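Local coordinates for peptide ABC transporter permease (Staphylococcus hominis, PDB 6EXS), which probably imports peptides as a POT family member of the major facilitator superfamily, and binds a thioalcohol-conjugated dipeptide, a precursor of human axillary malodour, at residues Leu297-Gln302 with Leu439-Ala444; Met319-Phe324 with Ser395-Ile400; Gly371-Gly376 with Ile474-Leu479; Leu377-Ile382 with Thr461-Phe466. One frame throughout, in Å; residues are numbered along the deposited sequence.

Contact 1: Leu297-Gln302 with Leu439-Ala444. With C3H (2-[[(2~{R})-2-azanyl-3-[(3~{S})-3-methyl-1-oxidanyl-hexan-3-yl]sulfanyl-propanoyl]amino]ethanoic acid), chain O.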
# COMPACT_ATOMS: atom_id res chain seq x y z
N LEU A 297 -2.30 11.31 7.74
CA LEU A 297 -1.83 12.55 7.12
C LEU A 297 -0.57 12.29 6.29
O LEU A 297 -0.39 12.91 5.24
CB LEU A 297 -1.53 13.64 8.17
CG LEU A 297 -2.69 14.29 8.93
CD1 LEU A 297 -2.17 15.01 10.14
CD2 LEU A 297 -3.49 15.25 8.05
N PHE A 298 0.31 11.37 6.76
CA PHE A 298 1.53 11.02 6.02
C PHE A 298 1.21 10.28 4.71
O PHE A 298 1.72 10.68 3.66
CB PHE A 298 2.53 10.19 6.87
CG PHE A 298 3.71 9.79 6.02
CD1 PHE A 298 4.78 10.66 5.83
CD2 PHE A 298 3.69 8.60 5.29
CE1 PHE A 298 5.81 10.33 4.97
CE2 PHE A 298 4.72 8.28 4.42
CZ PHE A 298 5.77 9.16 4.26
N TRP A 299 0.41 9.19 4.80
CA TRP A 299 0.06 8.38 3.63
C TRP A 299 -0.85 9.11 2.65
O TRP A 299 -0.82 8.77 1.48
CB TRP A 299 -0.52 7.01 4.01
CG TRP A 299 0.44 6.15 4.76
CD1 TRP A 299 0.32 5.74 6.06
CD2 TRP A 299 1.70 5.66 4.29
NE1 TRP A 299 1.42 4.99 6.41
CE2 TRP A 299 2.28 4.93 5.35
CE3 TRP A 299 2.37 5.72 3.06
CZ2 TRP A 299 3.52 4.29 5.22
CZ3 TRP A 299 3.59 5.09 2.93
CH2 TRP A 299 4.17 4.39 4.01
N SER A 300 -1.61 10.12 3.11
CA SER A 300 -2.47 10.90 2.20
C SER A 300 -1.59 11.61 1.17
O SER A 300 -1.78 11.43 -0.03
CB SER A 300 -3.34 11.89 2.97
OG SER A 300 -4.04 12.77 2.10
N ILE A 301 -0.56 12.34 1.65
CA ILE A 301 0.42 13.05 0.85
C ILE A 301 1.32 12.06 0.10
O ILE A 301 1.45 12.19 -1.12
CB ILE A 301 1.20 14.11 1.67
CG1 ILE A 301 0.23 15.26 2.08
CG2 ILE A 301 2.40 14.65 0.87
CD1 ILE A 301 0.78 16.29 3.05
N GLN A 302 1.88 11.06 0.80
CA GLN A 302 2.73 10.04 0.18
C GLN A 302 2.04 9.26 -0.97
O GLN A 302 2.62 9.15 -2.05
CB GLN A 302 3.30 9.07 1.24
CG GLN A 302 4.52 8.28 0.78
CD GLN A 302 4.19 7.09 -0.10
OE1 GLN A 302 3.13 6.49 -0.02
NE2 GLN A 302 5.12 6.71 -0.93
N LEU A 439 -4.77 0.37 8.30
CA LEU A 439 -5.84 1.31 8.05
C LEU A 439 -5.36 2.76 7.94
O LEU A 439 -6.05 3.56 7.31
CB LEU A 439 -6.98 1.17 9.07
CG LEU A 439 -8.06 0.14 8.69
CD1 LEU A 439 -9.00 -0.10 9.83
CD2 LEU A 439 -8.85 0.57 7.45
N THR A 440 -4.17 3.11 8.51
CA THR A 440 -3.62 4.47 8.34
C THR A 440 -3.41 4.71 6.85
O THR A 440 -3.60 5.83 6.39
CB THR A 440 -2.33 4.71 9.15
OG1 THR A 440 -1.24 3.93 8.65
CG2 THR A 440 -2.49 4.47 10.64
N ASN A 441 -3.09 3.64 6.08
CA ASN A 441 -2.90 3.69 4.63
C ASN A 441 -4.21 3.50 3.85
O ASN A 441 -4.50 4.29 2.94
CB ASN A 441 -1.81 2.72 4.16
CG ASN A 441 -1.37 3.00 2.73
OD1 ASN A 441 -1.99 2.54 1.76
ND2 ASN A 441 -0.34 3.80 2.58
N ALA A 442 -5.02 2.48 4.23
CA ALA A 442 -6.33 2.21 3.62
C ALA A 442 -7.29 3.41 3.73
O ALA A 442 -7.94 3.76 2.74
CB ALA A 442 -6.95 0.97 4.25
N SER A 443 -7.34 4.07 4.91
CA SER A 443 -8.15 5.26 5.15
C SER A 443 -7.62 6.49 4.41
O SER A 443 -8.43 7.22 3.84
CB SER A 443 -8.26 5.56 6.64
OG SER A 443 -8.91 4.48 7.28
N ALA A 444 -6.28 6.71 4.41
CA ALA A 444 -5.66 7.84 3.69
C ALA A 444 -5.97 7.77 2.20
O ALA A 444 -6.34 8.79 1.62
CB ALA A 444 -4.16 7.85 3.92
O2 C3H O . 5.87 -0.56 -1.61
C11 C3H O . 6.81 0.12 -1.38
O3 C3H O . 7.35 0.21 -0.21
C10 C3H O . 7.49 1.02 -2.37
N1 C3H O . 6.60 1.50 -3.40
C9 C3H O . 5.86 2.59 -3.22
O1 C3H O . 5.16 2.77 -2.23
C8 C3H O . 5.89 3.64 -4.28
N C3H O . 6.46 3.09 -5.50
C7 C3H O . 4.48 4.13 -4.60
S C3H O . 3.96 5.72 -3.89
C3 C3H O . 4.94 7.14 -4.62
C4 C3H O . 4.54 7.23 -6.07
C5 C3H O . 6.42 6.86 -4.35
C6 C3H O . 7.43 7.76 -5.03
O C3H O . 8.27 7.07 -5.89
C2 C3H O . 4.59 8.46 -3.92
C1 C3H O . 5.74 9.13 -3.19
C C3H O . 5.30 10.42 -2.55

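Contact 2: Met319-Phe324 with Ser395-Ile400. With OLC ((2R)-2,3-dihydroxypropyl (9Z)-octadec-9-enoate), chain H; OLC ((2R)-2,3-dihydroxypropyl (9Z)-octadec-9-enoate), chain B.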
# COMPACT_ATOMS: atom_id res chain seq x y z
N MET A 319 10.41 17.80 -17.66
CA MET A 319 10.66 16.35 -17.63
C MET A 319 12.11 16.03 -18.03
O MET A 319 12.39 15.01 -18.66
CB MET A 319 9.64 15.57 -18.50
CG MET A 319 8.23 15.55 -17.93
SD MET A 319 8.10 14.93 -16.22
CE MET A 319 8.36 13.24 -16.48
N GLN A 320 13.01 16.94 -17.65
CA GLN A 320 14.42 16.88 -18.01
C GLN A 320 15.33 16.93 -16.77
O GLN A 320 15.56 17.99 -16.20
CB GLN A 320 14.73 18.03 -19.03
CG GLN A 320 16.10 17.99 -19.68
CD GLN A 320 16.31 16.87 -20.68
OE1 GLN A 320 15.36 16.33 -21.26
NE2 GLN A 320 17.57 16.52 -20.92
N LEU A 321 15.81 15.76 -16.32
CA LEU A 321 16.72 15.67 -15.16
C LEU A 321 18.01 16.43 -15.52
O LEU A 321 18.49 16.29 -16.65
CB LEU A 321 17.00 14.20 -14.84
CG LEU A 321 17.86 13.86 -13.62
CD1 LEU A 321 17.24 14.36 -12.31
CD2 LEU A 321 18.06 12.36 -13.52
N ASN A 322 18.48 17.30 -14.62
CA ASN A 322 19.68 18.10 -14.88
C ASN A 322 20.53 18.30 -13.60
O ASN A 322 20.22 19.16 -12.77
CB ASN A 322 19.29 19.42 -15.57
CG ASN A 322 20.46 20.27 -16.00
OD1 ASN A 322 21.60 19.81 -16.13
ND2 ASN A 322 20.20 21.52 -16.25
N LEU A 323 21.58 17.47 -13.44
CA LEU A 323 22.45 17.50 -12.26
C LEU A 323 23.91 17.65 -12.62
O LEU A 323 24.52 16.72 -13.17
CB LEU A 323 22.26 16.22 -11.40
CG LEU A 323 20.83 15.76 -11.04
CD1 LEU A 323 20.84 14.31 -10.58
CD2 LEU A 323 20.17 16.67 -10.00
N PHE A 324 24.50 18.81 -12.29
CA PHE A 324 25.91 19.14 -12.49
C PHE A 324 26.44 18.71 -13.87
O PHE A 324 27.38 17.92 -13.96
CB PHE A 324 26.79 18.55 -11.35
CG PHE A 324 26.31 18.81 -9.94
CD1 PHE A 324 26.61 20.00 -9.30
CD2 PHE A 324 25.55 17.86 -9.27
CE1 PHE A 324 26.15 20.25 -8.00
CE2 PHE A 324 25.09 18.11 -7.97
CZ PHE A 324 25.38 19.31 -7.35
N SER A 395 12.00 23.09 -13.82
CA SER A 395 12.77 21.86 -13.89
C SER A 395 12.09 20.73 -13.09
O SER A 395 11.52 20.97 -12.01
CB SER A 395 14.19 22.12 -13.39
OG SER A 395 14.97 20.93 -13.31
N VAL A 396 12.17 19.47 -13.63
CA VAL A 396 11.66 18.24 -13.00
C VAL A 396 12.41 17.98 -11.67
O VAL A 396 11.91 17.24 -10.83
CB VAL A 396 11.70 17.02 -13.97
CG1 VAL A 396 13.11 16.45 -14.10
CG2 VAL A 396 10.72 15.94 -13.55
N ASN A 397 13.61 18.61 -11.49
CA ASN A 397 14.46 18.51 -10.30
C ASN A 397 13.66 18.91 -9.05
O ASN A 397 13.87 18.34 -7.98
CB ASN A 397 15.71 19.41 -10.43
CG ASN A 397 16.74 19.02 -11.47
OD1 ASN A 397 16.67 17.99 -12.15
ND2 ASN A 397 17.76 19.84 -11.61
N TRP A 398 12.71 19.87 -9.23
CA TRP A 398 11.79 20.35 -8.20
C TRP A 398 10.81 19.25 -7.80
O TRP A 398 10.66 18.97 -6.61
CB TRP A 398 11.04 21.61 -8.67
CG TRP A 398 11.90 22.84 -8.74
CD1 TRP A 398 12.17 23.58 -9.85
CD2 TRP A 398 12.59 23.48 -7.65
NE1 TRP A 398 12.98 24.65 -9.53
CE2 TRP A 398 13.25 24.61 -8.18
CE3 TRP A 398 12.70 23.21 -6.27
CZ2 TRP A 398 14.01 25.48 -7.38
CZ3 TRP A 398 13.45 24.07 -5.48
CH2 TRP A 398 14.11 25.18 -6.04
N VAL A 399 10.17 18.59 -8.79
CA VAL A 399 9.20 17.49 -8.60
C VAL A 399 9.91 16.31 -7.91
O VAL A 399 9.34 15.73 -6.99
CB VAL A 399 8.50 17.05 -9.92
CG1 VAL A 399 7.33 16.11 -9.64
CG2 VAL A 399 8.03 18.26 -10.71
N ILE A 400 11.16 16.02 -8.32
CA ILE A 400 12.01 14.98 -7.75
C ILE A 400 12.36 15.32 -6.28
O ILE A 400 12.29 14.43 -5.43
CB ILE A 400 13.25 14.68 -8.65
CG1 ILE A 400 12.79 14.05 -10.00
CG2 ILE A 400 14.28 13.77 -7.92
CD1 ILE A 400 13.80 14.06 -11.13
C9 OLC H . 22.52 16.22 -1.95
C8 OLC H . 22.21 17.52 -2.63
C24 OLC H . 18.65 22.66 -13.37
C7 OLC H . 22.18 17.43 -4.15
C6 OLC H . 21.75 18.72 -4.83
C5 OLC H . 21.75 18.65 -6.35
C4 OLC H . 21.27 19.92 -7.04
C3 OLC H . 21.44 19.88 -8.55
C2 OLC H . 20.92 21.13 -9.26
C21 OLC H . 21.09 22.35 -12.76
C1 OLC H . 21.47 21.29 -10.65
C22 OLC H . 20.06 23.19 -13.48
O19 OLC H . 22.49 20.79 -11.05
O25 OLC H . 17.76 23.38 -14.21
O23 OLC H . 20.11 24.56 -13.07
O20 OLC H . 20.68 22.09 -11.39
C18 OLC B . 15.72 6.18 -10.69
C10 OLC B . 18.03 14.13 -6.17
C9 OLC B . 17.54 15.33 -5.86
C17 OLC B . 14.91 7.10 -9.80
C11 OLC B . 18.06 13.44 -7.52
C8 OLC B . 16.86 16.32 -6.77
C24 OLC B . 16.61 27.20 -10.31
C16 OLC B . 15.19 8.57 -10.01
C12 OLC B . 17.61 11.97 -7.46
C7 OLC B . 17.73 17.51 -7.19
C15 OLC B . 16.28 9.16 -9.12
C13 OLC B . 17.80 11.21 -8.76
C6 OLC B . 17.95 18.59 -6.13
C14 OLC B . 16.51 10.65 -9.35
C5 OLC B . 16.80 19.59 -5.92
C4 OLC B . 16.56 20.63 -7.02
C3 OLC B . 17.58 21.76 -7.11
C2 OLC B . 17.00 23.07 -7.65
C21 OLC B . 16.23 24.74 -10.83
C1 OLC B . 16.96 23.20 -9.14
C22 OLC B . 16.67 26.09 -11.35
O19 OLC B . 17.07 22.30 -9.92
O25 OLC B . 15.27 27.48 -9.93
O23 OLC B . 17.99 26.01 -11.90
O20 OLC B . 16.77 24.48 -9.50
O HOH W 1 15.59 20.66 -15.91

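Contact 3: Gly371-Gly376 with Ile474-Leu479. With OLC ((2R)-2,3-dihydroxypropyl (9Z)-octadec-9-enoate), chain F.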
# COMPACT_ATOMS: atom_id res chain seq x y z
N GLY A 371 8.04 12.67 10.39
CA GLY A 371 7.61 12.11 9.12
C GLY A 371 6.51 12.89 8.43
O GLY A 371 6.63 13.21 7.25
N THR A 372 5.43 13.21 9.19
CA THR A 372 4.26 13.96 8.72
C THR A 372 4.61 15.41 8.36
O THR A 372 4.12 15.90 7.35
CB THR A 372 3.12 13.90 9.75
OG1 THR A 372 2.98 12.56 10.20
CG2 THR A 372 1.81 14.35 9.17
N LEU A 373 5.44 16.08 9.20
CA LEU A 373 5.91 17.44 8.95
C LEU A 373 6.68 17.46 7.64
O LEU A 373 6.45 18.35 6.82
CB LEU A 373 6.84 17.94 10.08
CG LEU A 373 6.20 18.46 11.36
CD1 LEU A 373 7.24 18.63 12.44
CD2 LEU A 373 5.43 19.77 11.13
N LEU A 374 7.54 16.43 7.41
CA LEU A 374 8.30 16.28 6.16
C LEU A 374 7.38 16.03 4.95
O LEU A 374 7.61 16.63 3.89
CB LEU A 374 9.42 15.23 6.29
CG LEU A 374 10.69 15.68 7.02
CD1 LEU A 374 11.51 14.49 7.46
CD2 LEU A 374 11.55 16.58 6.17
N ALA A 375 6.32 15.21 5.13
CA ALA A 375 5.33 14.98 4.07
C ALA A 375 4.63 16.32 3.72
O ALA A 375 4.52 16.65 2.54
CB ALA A 375 4.31 13.96 4.51
N GLY A 376 4.27 17.12 4.74
CA GLY A 376 3.66 18.43 4.57
C GLY A 376 4.59 19.45 3.93
O GLY A 376 4.15 20.25 3.09
N ILE A 474 -1.93 20.26 12.11
CA ILE A 474 -2.41 19.12 12.92
C ILE A 474 -1.23 18.43 13.62
O ILE A 474 -1.34 18.04 14.79
CB ILE A 474 -3.28 18.12 12.11
CG1 ILE A 474 -4.46 18.83 11.41
CG2 ILE A 474 -3.80 16.97 13.00
CD1 ILE A 474 -5.08 18.04 10.30
N THR A 475 -0.09 18.32 12.92
CA THR A 475 1.13 17.74 13.47
C THR A 475 1.68 18.60 14.60
O THR A 475 2.02 18.05 15.63
CB THR A 475 2.16 17.44 12.37
OG1 THR A 475 1.54 16.60 11.40
CG2 THR A 475 3.39 16.75 12.91
N LEU A 476 1.72 19.94 14.42
CA LEU A 476 2.19 20.85 15.46
C LEU A 476 1.29 20.83 16.70
O LEU A 476 1.80 20.95 17.82
CB LEU A 476 2.40 22.28 14.94
CG LEU A 476 3.59 22.50 14.00
CD1 LEU A 476 3.48 23.85 13.32
CD2 LEU A 476 4.92 22.39 14.74
N ILE A 477 -0.05 20.65 16.51
CA ILE A 477 -1.03 20.58 17.60
C ILE A 477 -0.84 19.27 18.40
O ILE A 477 -0.83 19.32 19.63
CB ILE A 477 -2.49 20.83 17.12
CG1 ILE A 477 -2.64 22.25 16.51
CG2 ILE A 477 -3.51 20.64 18.26
CD1 ILE A 477 -3.73 22.39 15.47
N ILE A 478 -0.63 18.13 17.71
CA ILE A 478 -0.40 16.83 18.34
C ILE A 478 0.98 16.77 19.02
O ILE A 478 1.07 16.30 20.16
CB ILE A 478 -0.65 15.66 17.33
CG1 ILE A 478 -2.15 15.55 16.98
CG2 ILE A 478 -0.09 14.31 17.83
CD1 ILE A 478 -2.51 14.74 15.73
N LEU A 479 2.05 17.27 18.34
CA LEU A 479 3.45 17.30 18.79
C LEU A 479 3.64 17.83 20.22
O LEU A 479 4.47 17.28 20.95
CB LEU A 479 4.34 18.07 17.80
CG LEU A 479 5.87 18.14 18.02
CD1 LEU A 479 6.48 16.75 18.24
CD2 LEU A 479 6.56 18.81 16.84
C18 OLC F . 15.98 16.16 6.19
C10 OLC F . 10.18 23.57 2.32
C9 OLC F . 9.93 24.48 1.39
C17 OLC F . 15.33 17.52 6.32
C11 OLC F . 11.52 23.20 2.91
C8 OLC F . 10.93 25.35 0.67
C24 OLC F . 11.64 32.45 -10.27
C16 OLC F . 14.69 18.03 5.03
C12 OLC F . 11.73 21.69 3.04
C7 OLC F . 10.31 26.17 -0.47
C15 OLC F . 14.11 19.43 5.16
C13 OLC F . 12.83 21.32 4.02
C6 OLC F . 11.32 26.86 -1.36
C14 OLC F . 13.18 19.84 4.03
C5 OLC F . 10.72 27.80 -2.39
C4 OLC F . 10.42 27.15 -3.73
C3 OLC F . 11.17 27.75 -4.91
C2 OLC F . 10.40 28.84 -5.66
C21 OLC F . 10.68 30.55 -8.93
C1 OLC F . 11.02 29.23 -6.97
C22 OLC F . 10.98 32.03 -8.98
O19 OLC F . 12.02 28.74 -7.43
O25 OLC F . 10.75 32.35 -11.38
O23 OLC F . 9.78 32.79 -8.76
O20 OLC F . 10.32 30.20 -7.57

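Contact 4: Leu377-Ile382 with Thr461-Phe466. With OLC ((2R)-2,3-dihydroxypropyl (9Z)-octadec-9-enoate), chain F.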
# COMPACT_ATOMS: atom_id res chain seq x y z
N LEU A 377 5.88 19.42 4.31
CA LEU A 377 6.94 20.30 3.77
C LEU A 377 7.24 20.00 2.30
O LEU A 377 7.67 20.91 1.58
CB LEU A 377 8.22 20.22 4.62
CG LEU A 377 8.18 20.97 5.94
CD1 LEU A 377 9.11 20.34 6.95
CD2 LEU A 377 8.44 22.48 5.77
N SER A 378 7.00 18.75 1.85
CA SER A 378 7.20 18.33 0.46
C SER A 378 6.10 18.91 -0.45
O SER A 378 6.36 19.18 -1.62
CB SER A 378 7.28 16.81 0.36
OG SER A 378 6.02 16.16 0.41
N TYR A 379 4.88 19.12 0.11
CA TYR A 379 3.74 19.74 -0.57
C TYR A 379 3.82 21.28 -0.55
O TYR A 379 3.45 21.91 -1.53
CB TYR A 379 2.39 19.20 -0.06
CG TYR A 379 1.77 18.16 -0.98
CD1 TYR A 379 2.56 17.31 -1.75
CD2 TYR A 379 0.39 18.00 -1.04
CE1 TYR A 379 2.00 16.35 -2.59
CE2 TYR A 379 -0.19 17.04 -1.87
CZ TYR A 379 0.62 16.22 -2.65
OH TYR A 379 0.07 15.29 -3.48
N ILE A 380 4.38 21.88 0.53
CA ILE A 380 4.63 23.33 0.61
C ILE A 380 5.73 23.68 -0.41
O ILE A 380 5.63 24.70 -1.09
CB ILE A 380 4.99 23.78 2.07
CG1 ILE A 380 3.79 23.64 3.06
CG2 ILE A 380 5.60 25.19 2.12
CD1 ILE A 380 2.49 24.43 2.76
N LEU A 381 6.76 22.81 -0.54
CA LEU A 381 7.86 22.97 -1.50
C LEU A 381 7.32 23.06 -2.94
O LEU A 381 7.53 24.09 -3.57
CB LEU A 381 8.92 21.84 -1.34
CG LEU A 381 10.17 21.75 -2.27
CD1 LEU A 381 9.89 21.06 -3.61
CD2 LEU A 381 10.91 23.07 -2.41
N ILE A 382 6.61 22.01 -3.43
CA ILE A 382 6.08 21.97 -4.80
C ILE A 382 5.03 23.09 -5.04
O ILE A 382 5.07 23.74 -6.09
CB ILE A 382 5.60 20.55 -5.22
CG1 ILE A 382 5.41 20.44 -6.76
CG2 ILE A 382 4.35 20.07 -4.46
CD1 ILE A 382 6.71 20.55 -7.62
N THR A 461 -1.89 24.38 -7.53
CA THR A 461 -0.89 24.99 -6.64
C THR A 461 -1.45 25.30 -5.25
O THR A 461 -0.76 25.06 -4.25
CB THR A 461 -0.24 26.22 -7.27
OG1 THR A 461 -1.27 27.06 -7.80
CG2 THR A 461 0.75 25.86 -8.35
N ASN A 462 -2.69 25.83 -5.18
CA ASN A 462 -3.35 26.14 -3.91
C ASN A 462 -3.67 24.86 -3.17
O ASN A 462 -3.61 24.85 -1.94
CB ASN A 462 -4.62 26.96 -4.12
CG ASN A 462 -4.45 28.29 -4.81
OD1 ASN A 462 -3.34 28.76 -5.08
ND2 ASN A 462 -5.57 28.93 -5.10
N TYR A 463 -3.96 23.76 -3.92
CA TYR A 463 -4.24 22.42 -3.38
C TYR A 463 -3.00 21.87 -2.62
O TYR A 463 -3.15 21.39 -1.51
CB TYR A 463 -4.69 21.49 -4.52
CG TYR A 463 -4.79 20.02 -4.16
CD1 TYR A 463 -3.71 19.16 -4.33
CD2 TYR A 463 -6.00 19.47 -3.73
CE1 TYR A 463 -3.80 17.80 -4.04
CE2 TYR A 463 -6.12 18.10 -3.46
CZ TYR A 463 -5.01 17.28 -3.60
OH TYR A 463 -5.10 15.93 -3.33
N PHE A 464 -1.79 21.98 -3.21
CA PHE A 464 -0.54 21.54 -2.58
C PHE A 464 -0.24 22.35 -1.31
O PHE A 464 0.17 21.76 -0.31
CB PHE A 464 0.66 21.64 -3.55
CG PHE A 464 0.72 20.65 -4.69
CD1 PHE A 464 0.69 19.29 -4.45
CD2 PHE A 464 0.90 21.09 -6.00
CE1 PHE A 464 0.77 18.37 -5.51
CE2 PHE A 464 0.99 20.18 -7.05
CZ PHE A 464 0.91 18.83 -6.80
N ILE A 465 -0.48 23.68 -1.34
CA ILE A 465 -0.26 24.56 -0.19
C ILE A 465 -1.28 24.26 0.92
O ILE A 465 -0.87 24.11 2.07
CB ILE A 465 -0.18 26.07 -0.59
CG1 ILE A 465 0.97 26.30 -1.60
CG2 ILE A 465 0.01 26.98 0.64
CD1 ILE A 465 0.79 27.52 -2.52
N PHE A 466 -2.58 24.14 0.57
CA PHE A 466 -3.66 23.84 1.52
C PHE A 466 -3.46 22.50 2.24
O PHE A 466 -3.56 22.45 3.47
CB PHE A 466 -5.05 23.94 0.84
CG PHE A 466 -6.21 23.35 1.61
CD1 PHE A 466 -6.70 23.98 2.76
CD2 PHE A 466 -6.84 22.19 1.17
CE1 PHE A 466 -7.78 23.43 3.47
CE2 PHE A 466 -7.92 21.65 1.88
CZ PHE A 466 -8.38 22.27 3.02
C18 OLC F . 15.98 16.16 6.19
C10 OLC F . 10.18 23.57 2.32
C9 OLC F . 9.93 24.48 1.39
C17 OLC F . 15.33 17.52 6.32
C11 OLC F . 11.52 23.20 2.91
C8 OLC F . 10.93 25.35 0.67
C24 OLC F . 11.64 32.45 -10.27
C16 OLC F . 14.69 18.03 5.03
C12 OLC F . 11.73 21.69 3.04
C7 OLC F . 10.31 26.17 -0.47
C15 OLC F . 14.11 19.43 5.16
C13 OLC F . 12.83 21.32 4.02
C6 OLC F . 11.32 26.86 -1.36
C14 OLC F . 13.18 19.84 4.03
C5 OLC F . 10.72 27.80 -2.39
C4 OLC F . 10.42 27.15 -3.73
C3 OLC F . 11.17 27.75 -4.91
C2 OLC F . 10.40 28.84 -5.66
C21 OLC F . 10.68 30.55 -8.93
C1 OLC F . 11.02 29.23 -6.97
C22 OLC F . 10.98 32.03 -8.98
O19 OLC F . 12.02 28.74 -7.43
O25 OLC F . 10.75 32.35 -11.38
O23 OLC F . 9.78 32.79 -8.76
O20 OLC F . 10.32 30.20 -7.57

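Contact 1: Leu297-Gln302 with Leu439-Ala444
Trp299 and Asn441 are brought together by two different first torsions. The indole CG lies anti to its carbonyl carbon (chi1 -62°), while the carboxamide CG of Asn441 lies anti to its backbone N (chi1 -166°). Asn441 ND2 lies over one face of the indole, 3.0 Å above the plane and displaced toward the rim, 3.2 Å from Trp299 CD2. The two planes are 67° apart, which rules out a flat stack: the amide stands steeply on the ring. Asn441 CB makes a CH-pi contact, 4.3 Å from the centroid of the Trp299 five-membered ring. Phe298 CD2 covers the opposite face, near its centre. Two polar atoms approach the indole rim: Thr440 OG1, which is hydrogen-bonded to Trp437 O, sits near the ring plane 3.5 Å from Trp299 CD1, and Gln302 OE1 lies in plane at the edge. Near the backbone, Ala444 CB packs 3.7 Å from Trp299 CB and 3.5 Å from Ser300 N. The short axes of helices 279-302 and 430-451, in the C-terminal half of the MFS fold, approach to 8.1 Å, consistent with the small Ala444 meeting Ser300 here. Gln302 also lines the ligand pocket, its NE2 3.3 Å from the thioether S of the conjugated peptide. Asn441 ND2 donates to Glu303 OE2, so its polarity is met by a carboxylate and not by the ring alone.

Contact 2: Met319-Phe324 with Ser395-Ile400
A single carboxamide, that of Asn397, grips both backbone polar groups of Asn322, pairing with the strand edge much as another strand would. Asn322 N donates to Asn397 OD1 at 3.1 Å; the bond is nearly straight (166°), lies in the carbonyl plane and uses a lone pair. In return Asn397 ND2 donates to Asn322 O at 2.8 Å, here with the donor tilted 32° from the carbonyl plane. ND2 has a second acceptor, O19 of a monoolein molecule (chain B), 3.1 Å away, and the amide orientation is therefore fixed by three bonds. The first torsion of Asn397 (chi1 -68°) sets CG beside the backbone N, anti to the carbonyl carbon. The strand belongs to the antiparallel hairpin 320-323/326-329, laid across the N-terminal end of helix 396-418. Ser395 is the N-cap of that helix: its OG accepts from Asn397 N at 3.2 Å and donates to a water that in turn donates to Gln320 O, tying cap to hairpin. Asp318 OD1 takes N-H groups from both sides, Gln320 N and Val396 N. Apolar contacts accompany these bonds. Val396 CG1 presses on the peptide link, 3.5 Å from Gln320 C, while its CG2 is 3.9 Å from Met319 SD. Leu321 CD1 meets Ile400 CD1 at 3.6 Å, the two side chains crossing at about a right angle. At the turn of the hairpin, Phe324 N donates to O19 of a second monoolein (chain H).

Contact 3: Gly371-Gly376 with Ile474-Leu479
Leu373 meets Thr475 where helices 364-389 and 460-479, both in the C-terminal half of the MFS fold, run antiparallel. Their short axes make an angle of 161° and come no closer than 9.9 Å, a separation wide enough for side chains rather than backbones to meet. Leu373 CB is still 4.6 Å from Thr475 CG2. One bond further out, CG lies anti to the carbonyl carbon (chi1 -81°), and this carries it to 3.6 Å from Thr475 CG2. From there the branches part. Leu373 CD2 stays near the same methyl at 4.1 Å and only loosely approaches Leu476 CG at 4.4 Å, while CD1 points to Leu479 CD2, a marginal contact. The rest of the interface is threonine against threonine, one side chain crossing the other obliquely. Each OG1 is hydrogen-bonded to main-chain carbonyls: that of Thr475 to Ala471 O, one turn back in its own helix, and that of Thr372 to Phe368 O and also to Leu294 O of helix 279-302. With OG1 of Thr372 at chi1 -45°, its CG2 is anti to the backbone N and lies 3.2 Å from Thr475 OG1.

Contact 4: Leu377-Ile382 with Thr461-Phe466
In the antiparallel pair formed by helices 364-389 and 460-479, Tyr379 and Phe464 make a T-shaped stack. The edge of Phe464 points at the face of Tyr379: the centroids are 4.7 Å apart, the planes stand at 82°, and Phe464 CD1 sits over the middle of the tyrosine ring. Phe464 CG is anti to its carbonyl carbon, beside the backbone N (chi1 -71°). Across the contact Phe464 also meets Ile382, whose CG2 lies over a face of the ring, 3.8 Å from its centroid and 15° off the normal, a CH-pi contact. Phe464 is thus contacted at its edge by Tyr379 and over a face by Ile382; Tyr312 is a further edge-to-face neighbour. This crossing belongs to the C-terminal half of the MFS fold, and with the short axes 7.6 Å apart at closest the backbones take part too: Tyr379 CB is 3.4 Å from Phe464 O, and Ile380 CD1 is 3.4 Å from Ile465 O. The hydroxyls of Tyr379 and Tyr463 both hydrogen-bond to Gln304 OE1; the Tyr379 side chain lies about 7 Å from the bound conjugated peptide. Leu381 CD2 packs 3.7 Å from C7 of a bound monoolein (chain F).

Overall arrangement
From the N terminus, the chain first enters contact 1 at 297-302 and then contact 2 at 319-324. Contacts 3 and 4 follow on adjoining turns of helix 364-389, before 395-400 closes contact 2 as the shortest loop. Next 439-444 closes contact 1, with contact 2 wholly within its span. Helix 460-479 then closes contact 4 at 461-466 and contact 3 at 474-479, so contact 4 lies within contact 3, and both cross contacts 1 and 2. Ile301 packs on Ala375 and Tyr379, joining contact 1 to contacts 3 and 4, while Trp398 and Val399 join contact 2 to contact 4. Together they tie helices 279-302, 364-389, 396-418, 430-451 and 460-479, plus the hairpin.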